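Local structure of D-3-phosphoglycerate dehydrogenase (Sulfolobus tokodaii, 2EKL) at residues 202-208 / 233-237; 93-98 / 302-306. The protein probably catalyses the NAD-dependent oxidation of D-3-phosphoglycerate, the entry step of serine biosynthesis, as a member of the D-isomer specific 2-hydroxyacid dehydrogenase family. The contacts are given in a common frame with arbitrary orientation. Numbering follows the deposited sequence.

Interaction 1: 202-208 / 233-237. With NAD (nicotinamide-adenine-dinucleotide), chain B.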
loop_
_atom_site.group_PDB
_atom_site.type_symbol
_atom_site.label_atom_id
_atom_site.label_comp_id
_atom_site.label_asym_id
_atom_site.label_seq_id
_atom_site.Cartn_x
_atom_site.Cartn_y
_atom_site.Cartn_z
ATOM N N LEU A 202 11.071 -9.560 -3.749
ATOM C CA LEU A 202 12.202 -9.681 -4.669
ATOM C C LEU A 202 12.681 -8.344 -5.221
ATOM O O LEU A 202 11.901 -7.577 -5.783
ATOM C CB LEU A 202 11.818 -10.609 -5.822
ATOM C CG LEU A 202 11.186 -11.938 -5.397
ATOM C CD1 LEU A 202 10.783 -12.720 -6.634
ATOM C CD2 LEU A 202 12.169 -12.744 -4.542
ATOM N N HIS A 203 13.977 -8.081 -5.066
ATOM C CA HIS A 203 14.581 -6.829 -5.519
ATOM C C HIS A 203 15.971 -7.091 -6.081
ATOM O O HIS A 203 16.918 -6.359 -5.800
ATOM C CB HIS A 203 14.674 -5.865 -4.339
ATOM C CG HIS A 203 13.358 -5.605 -3.682
ATOM N ND1 HIS A 203 12.388 -4.816 -4.260
ATOM C CD2 HIS A 203 12.822 -6.085 -2.536
ATOM C CE1 HIS A 203 11.309 -4.822 -3.497
ATOM N NE2 HIS A 203 11.546 -5.584 -2.445
ATOM N N VAL A 204 16.078 -8.138 -6.886
ATOM C CA VAL A 204 17.356 -8.528 -7.471
ATOM C C VAL A 204 17.603 -8.012 -8.879
ATOM O O VAL A 204 16.673 -7.649 -9.600
ATOM C CB VAL A 204 17.481 -10.066 -7.532
ATOM C CG1 VAL A 204 17.383 -10.656 -6.137
ATOM C CG2 VAL A 204 16.389 -10.639 -8.437
ATOM N N THR A 205 18.878 -7.982 -9.252
ATOM C CA THR A 205 19.297 -7.588 -10.587
ATOM C C THR A 205 19.805 -8.880 -11.210
ATOM O O THR A 205 20.807 -9.442 -10.764
ATOM C CB THR A 205 20.453 -6.577 -10.562
ATOM O OG1 THR A 205 21.496 -7.070 -9.711
ATOM C CG2 THR A 205 19.970 -5.223 -10.068
ATOM N N VAL A 206 19.098 -9.364 -12.222
ATOM C CA VAL A 206 19.476 -10.596 -12.896
ATOM C C VAL A 206 19.376 -10.414 -14.402
ATOM O O VAL A 206 18.690 -9.508 -14.880
ATOM C CB VAL A 206 18.559 -11.764 -12.474
ATOM C CG1 VAL A 206 18.764 -12.082 -10.999
ATOM C CG2 VAL A 206 17.105 -11.403 -12.734
ATOM N N SER A 207 20.064 -11.272 -15.147
ATOM C CA SER A 207 20.043 -11.201 -16.602
ATOM C C SER A 207 18.822 -11.934 -17.153
ATOM O O SER A 207 18.134 -12.651 -16.425
ATOM C CB SER A 207 21.324 -11.810 -17.176
ATOM O OG SER A 207 21.477 -13.156 -16.764
ATOM N N LYS A 208 18.561 -11.753 -18.444
ATOM C CA LYS A 208 17.419 -12.382 -19.098
ATOM C C LYS A 208 17.590 -13.882 -19.327
ATOM O O LYS A 208 16.614 -14.632 -19.283
ATOM C CB LYS A 208 17.148 -11.701 -20.442
ATOM C CG LYS A 208 16.060 -12.377 -21.267
ATOM C CD LYS A 208 15.986 -11.803 -22.673
ATOM C CE LYS A 208 14.956 -12.543 -23.515
ATOM N NZ LYS A 208 14.911 -12.039 -24.916
ATOM N N ARG A 233 12.413 -8.142 -11.395
ATOM C CA ARG A 233 12.355 -8.738 -12.727
ATOM C C ARG A 233 11.530 -10.022 -12.719
ATOM O O ARG A 233 11.653 -10.846 -11.815
ATOM C CB ARG A 233 13.756 -9.058 -13.252
ATOM C CG ARG A 233 14.528 -7.856 -13.765
ATOM C CD ARG A 233 15.544 -8.294 -14.806
ATOM N NE ARG A 233 16.272 -7.169 -15.383
ATOM C CZ ARG A 233 17.129 -7.278 -16.393
ATOM N NH1 ARG A 233 17.362 -8.466 -16.939
ATOM N NH2 ARG A 233 17.756 -6.204 -16.855
ATOM N N ALA A 234 10.696 -10.190 -13.737
ATOM C CA ALA A 234 9.856 -11.374 -13.834
ATOM C C ALA A 234 10.684 -12.654 -13.924
ATOM O O ALA A 234 10.350 -13.657 -13.295
ATOM C CB ALA A 234 8.929 -11.261 -15.047
ATOM N N VAL A 235 11.771 -12.616 -14.692
ATOM C CA VAL A 235 12.621 -13.795 -14.867
ATOM C C VAL A 235 13.258 -14.329 -13.582
ATOM O O VAL A 235 13.790 -15.441 -13.571
ATOM C CB VAL A 235 13.746 -13.537 -15.909
ATOM C CG1 VAL A 235 13.135 -13.161 -17.247
ATOM C CG2 VAL A 235 14.681 -12.446 -15.421
ATOM N N ALA A 236 13.208 -13.546 -12.508
ATOM C CA ALA A 236 13.775 -13.981 -11.236
ATOM C C ALA A 236 12.908 -15.093 -10.651
ATOM O O ALA A 236 13.328 -15.811 -9.744
ATOM C CB ALA A 236 13.846 -12.806 -10.261
ATOM N N VAL A 237 11.702 -15.239 -11.193
ATOM C CA VAL A 237 10.760 -16.252 -10.724
ATOM C C VAL A 237 10.347 -17.241 -11.807
ATOM O O VAL A 237 10.094 -16.855 -12.948
ATOM C CB VAL A 237 9.470 -15.594 -10.184
ATOM C CG1 VAL A 237 8.469 -16.666 -9.754
ATOM C CG2 VAL A 237 9.805 -14.681 -9.020
HETATM P PA NAD B . 20.679 -2.795 -6.880
HETATM O O1A NAD B . 20.896 -1.662 -5.964
HETATM O O2A NAD B . 21.781 -3.072 -7.889
HETATM O O5B NAD B . 20.397 -4.081 -5.966
HETATM C C5B NAD B . 20.195 -5.344 -6.581
HETATM C C4B NAD B . 20.704 -6.420 -5.444
HETATM O O4B NAD B . 20.217 -7.740 -5.733
HETATM C C3B NAD B . 22.262 -6.364 -5.299
HETATM O O3B NAD B . 22.658 -6.153 -3.945
HETATM C C2B NAD B . 22.690 -7.688 -5.942
HETATM O O2B NAD B . 23.925 -8.240 -5.553
HETATM C C1B NAD B . 21.476 -8.483 -5.628
HETATM N N9A NAD B . 21.387 -9.774 -6.382
HETATM C C8A NAD B . 21.655 -10.070 -7.711
HETATM N N7A NAD B . 21.431 -11.386 -7.936
HETATM C C5A NAD B . 21.020 -11.945 -6.775
HETATM C C6A NAD B . 20.629 -13.277 -6.353
HETATM N N6A NAD B . 20.628 -14.290 -7.205
HETATM N N1A NAD B . 20.237 -13.512 -4.992
HETATM C C2A NAD B . 20.219 -12.458 -4.023
HETATM N N3A NAD B . 20.600 -11.158 -4.429
HETATM C C4A NAD B . 20.989 -10.920 -5.775
HETATM O O3 NAD B . 19.341 -2.542 -7.740
HETATM P PN NAD B . 17.987 -1.758 -7.348
HETATM O O1N NAD B . 17.713 -1.919 -5.912
HETATM O O2N NAD B . 18.216 -0.360 -7.818
HETATM O O5D NAD B . 17.007 -2.514 -8.325
HETATM C C5D NAD B . 16.502 -3.781 -7.962
HETATM C C4D NAD B . 15.610 -4.353 -9.044
HETATM O O4D NAD B . 14.449 -3.568 -9.244
HETATM C C3D NAD B . 16.240 -4.493 -10.459
HETATM O O3D NAD B . 15.878 -5.743 -11.065
HETATM C C2D NAD B . 15.743 -3.292 -11.178
HETATM O O2D NAD B . 15.939 -3.371 -12.577
HETATM C C1D NAD B . 14.343 -3.291 -10.630
HETATM N N1N NAD B . 13.542 -2.041 -10.759
HETATM C C2N NAD B . 12.188 -2.156 -11.205
HETATM C C3N NAD B . 11.402 -0.973 -11.336
HETATM C C7N NAD B . 9.997 -1.085 -11.791
HETATM O O7N NAD B . 9.524 -0.091 -12.562
HETATM N N7N NAD B . 9.190 -2.092 -11.490
HETATM C C4N NAD B . 12.035 0.331 -11.002
HETATM C C5N NAD B . 13.412 0.433 -10.552
HETATM C C6N NAD B . 14.167 -0.776 -10.432
#
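Arg233 reaches across to the 202-208 segment. Its side chain is in m at chi1 and extended beyond, so its end comes up to the backbone of Val206 to Lys208. Its CD lies 4.0 Å from Val206 CG2. The guanidinium carries Val206 O over one face, with Arg233 NH1 2.7 Å from that oxygen, but the angle is too poor for a hydrogen bond. Arg233 NH2 instead forms a salt bridge with Asp80. Most of the other side-chain contacts are apolar. Val206, chi1 m, sets CG2 3.8 Å from Val235 CG2. The buried Ser207 O, without a polar partner, lies 3.6 Å from Val235 CG2. Val204, also m, brings CG2 to 3.8 Å from Ala236 CB. Leu202, in the mt rotamer, places CD1 in a tight 3.2 Å contact with Val237 CG2, Val237 being t. The two segments follow the adjacent parallel strands 199-202 and 226-230 of the Rossmann-type NAD-binding domain. Their loops leave the C-terminal ends of these strands, where such domains hold the dinucleotide. Residues 234-236 form a short 3-10 turn, with Ala236 N bonded to Arg233 O at 3.2 Å. It directs Val235 CB and Ala236 CB toward the loop. NAD lies against the contact: its O3D donates a 2.5 Å hydrogen bond to Val204 O, and Arg233 CG lies 3.7 Å from O3D. His203 NE2 is hydrogen-bonded to Ser201 OG.

Interaction 2: 93-98 / 302-306; sequences KVVYAP and NLLNA
Residues 93-95 are an extended strand that runs nearly antiparallel to the helical segment 302-306. The axes are 8.8 Å apart at closest, at 161°. The CA register pairs Lys93 with Ala306 at 7.1 Å and Val95 with Asn302 at 6.1 Å. Lys93 points toward the helix, chi1 m and then fully extended. Its CD lies 3.9 Å from Ala306 CB, and its NZ makes a weak 3.3 Å hydrogen bond to Ala306 O. Val95, chi1 m, is the central apolar residue. Its CB is 3.9 Å from Asn302 CB, its CG1 is 4.2 Å from Ala306 CB, and its CG2 is 4.3 Å from Leu303 CB. At Tyr96 the backbone is very extended (phi -163°, psi -154°). The CA-to-CB bond of Tyr96, chi1 p, points away from the helix, while the backbone O of Tyr96 accepts a 2.8 Å hydrogen bond from Asn302 ND2. Asn302 has chi1 m and chi2 -24°. Pro98 CD ends the contact, 4.5 Å from Asn302 ND2. Strand 93-95 is an edge of the five-stranded parallel sheet, beside strand 71-74. Helix 289-309 covers a face of that sheet, as the returning C-terminal helix does in the substrate-binding domain of D-2-hydroxyacid dehydrogenases.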
loop_
_atom_site.group_PDB
_atom_site.type_symbol
_atom_site.label_atom_id
_atom_site.label_comp_id
_atom_site.label_asym_id
_atom_site.label_seq_id
_atom_site.Cartn_x
_atom_site.Cartn_y
_atom_site.Cartn_z
ATOM N N LYS A 93 31.480 6.280 -24.134
ATOM C CA LYS A 93 30.902 6.516 -22.814
ATOM C C LYS A 93 29.396 6.302 -22.849
ATOM O O LYS A 93 28.702 6.861 -23.698
ATOM C CB LYS A 93 31.194 7.945 -22.347
ATOM C CG LYS A 93 32.654 8.231 -22.065
ATOM C CD LYS A 93 32.843 9.671 -21.618
ATOM C CE LYS A 93 34.298 9.969 -21.309
ATOM N NZ LYS A 93 34.486 11.386 -20.904
ATOM N N VAL A 94 28.892 5.494 -21.922
ATOM C CA VAL A 94 27.463 5.215 -21.849
ATOM C C VAL A 94 26.911 5.779 -20.543
ATOM O O VAL A 94 27.358 5.401 -19.460
ATOM C CB VAL A 94 27.192 3.697 -21.902
ATOM C CG1 VAL A 94 25.696 3.433 -21.909
ATOM C CG2 VAL A 94 27.845 3.098 -23.138
ATOM N N VAL A 95 25.943 6.686 -20.650
ATOM C CA VAL A 95 25.346 7.302 -19.470
ATOM C C VAL A 95 23.839 7.117 -19.413
ATOM O O VAL A 95 23.179 6.943 -20.436
ATOM C CB VAL A 95 25.638 8.823 -19.411
ATOM C CG1 VAL A 95 27.140 9.067 -19.325
ATOM C CG2 VAL A 95 25.046 9.517 -20.634
ATOM N N TYR A 96 23.302 7.148 -18.197
ATOM C CA TYR A 96 21.869 7.012 -17.982
ATOM C C TYR A 96 21.538 7.509 -16.580
ATOM O O TYR A 96 22.271 8.339 -16.036
ATOM C CB TYR A 96 21.411 5.557 -18.187
ATOM C CG TYR A 96 21.968 4.538 -17.215
ATOM C CD1 TYR A 96 23.342 4.325 -17.103
ATOM C CD2 TYR A 96 21.114 3.758 -16.434
ATOM C CE1 TYR A 96 23.853 3.357 -16.237
ATOM C CE2 TYR A 96 21.612 2.789 -15.565
ATOM C CZ TYR A 96 22.983 2.594 -15.473
ATOM O OH TYR A 96 23.479 1.640 -14.616
ATOM N N ALA A 97 20.453 7.018 -15.990
ATOM C CA ALA A 97 20.063 7.474 -14.655
ATOM C C ALA A 97 19.894 6.353 -13.631
ATOM O O ALA A 97 18.789 6.106 -13.145
ATOM C CB ALA A 97 18.770 8.287 -14.750
ATOM N N PRO A 98 20.993 5.672 -13.273
ATOM C CA PRO A 98 20.926 4.580 -12.295
ATOM C C PRO A 98 20.433 5.014 -10.913
ATOM O O PRO A 98 20.904 6.005 -10.354
ATOM C CB PRO A 98 22.362 4.056 -12.269
ATOM C CG PRO A 98 23.170 5.281 -12.567
ATOM C CD PRO A 98 22.384 5.927 -13.685
ATOM N N ASN A 302 24.540 13.681 -16.324
ATOM C CA ASN A 302 25.588 12.708 -16.609
ATOM C C ASN A 302 26.106 12.886 -18.032
ATOM O O ASN A 302 27.290 12.673 -18.303
ATOM C CB ASN A 302 25.080 11.276 -16.399
ATOM C CG ASN A 302 24.914 10.933 -14.929
ATOM O OD1 ASN A 302 25.559 11.535 -14.070
ATOM N ND2 ASN A 302 24.064 9.953 -14.632
ATOM N N LEU A 303 25.218 13.283 -18.938
ATOM C CA LEU A 303 25.612 13.511 -20.322
ATOM C C LEU A 303 26.546 14.713 -20.388
ATOM O O LEU A 303 27.563 14.686 -21.085
ATOM C CB LEU A 303 24.381 13.765 -21.197
ATOM C CG LEU A 303 24.653 14.170 -22.648
ATOM C CD1 LEU A 303 25.546 13.134 -23.312
ATOM C CD2 LEU A 303 23.329 14.312 -23.398
ATOM N N LEU A 304 26.203 15.768 -19.655
ATOM C CA LEU A 304 27.025 16.975 -19.637
ATOM C C LEU A 304 28.409 16.699 -19.056
ATOM O O LEU A 304 29.413 17.202 -19.564
ATOM C CB LEU A 304 26.345 18.080 -18.826
ATOM C CG LEU A 304 25.107 18.746 -19.436
ATOM C CD1 LEU A 304 24.604 19.824 -18.501
ATOM C CD2 LEU A 304 25.454 19.344 -20.789
ATOM N N ASN A 305 28.464 15.903 -17.991
ATOM C CA ASN A 305 29.746 15.580 -17.374
ATOM C C ASN A 305 30.630 14.818 -18.356
ATOM O O ASN A 305 31.832 15.085 -18.457
ATOM C CB ASN A 305 29.547 14.745 -16.109
ATOM C CG ASN A 305 30.850 14.514 -15.358
ATOM O OD1 ASN A 305 31.496 15.462 -14.904
ATOM N ND2 ASN A 305 31.246 13.252 -15.233
ATOM N N ALA A 306 30.033 13.868 -19.072
ATOM C CA ALA A 306 30.761 13.077 -20.060
ATOM C C ALA A 306 31.265 13.979 -21.185
ATOM O O ALA A 306 32.368 13.792 -21.703
ATOM C CB ALA A 306 29.863 11.990 -20.627
#

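The two contacts lie in different domains. Interaction 1 is in the NAD-binding domain and interaction 2 in the other, where the C-terminal helix returns to the strand. Their centres are 25 Å apart and their nearest atoms about 9 Å, without touching. Along the chain, interaction 1 is nested within the loop closed by 93-98 and 302-306. Both approach the cofactor, to different degrees. Interaction 1 lines the NAD pocket directly. Interaction 2 comes near it through Pro98, whose side chain is about 8 Å from NAD and about 4 Å from the side chain of Arg152, an NAD-binding residue. Arg152 N and Val204 O both hydrogen-bond to NAD.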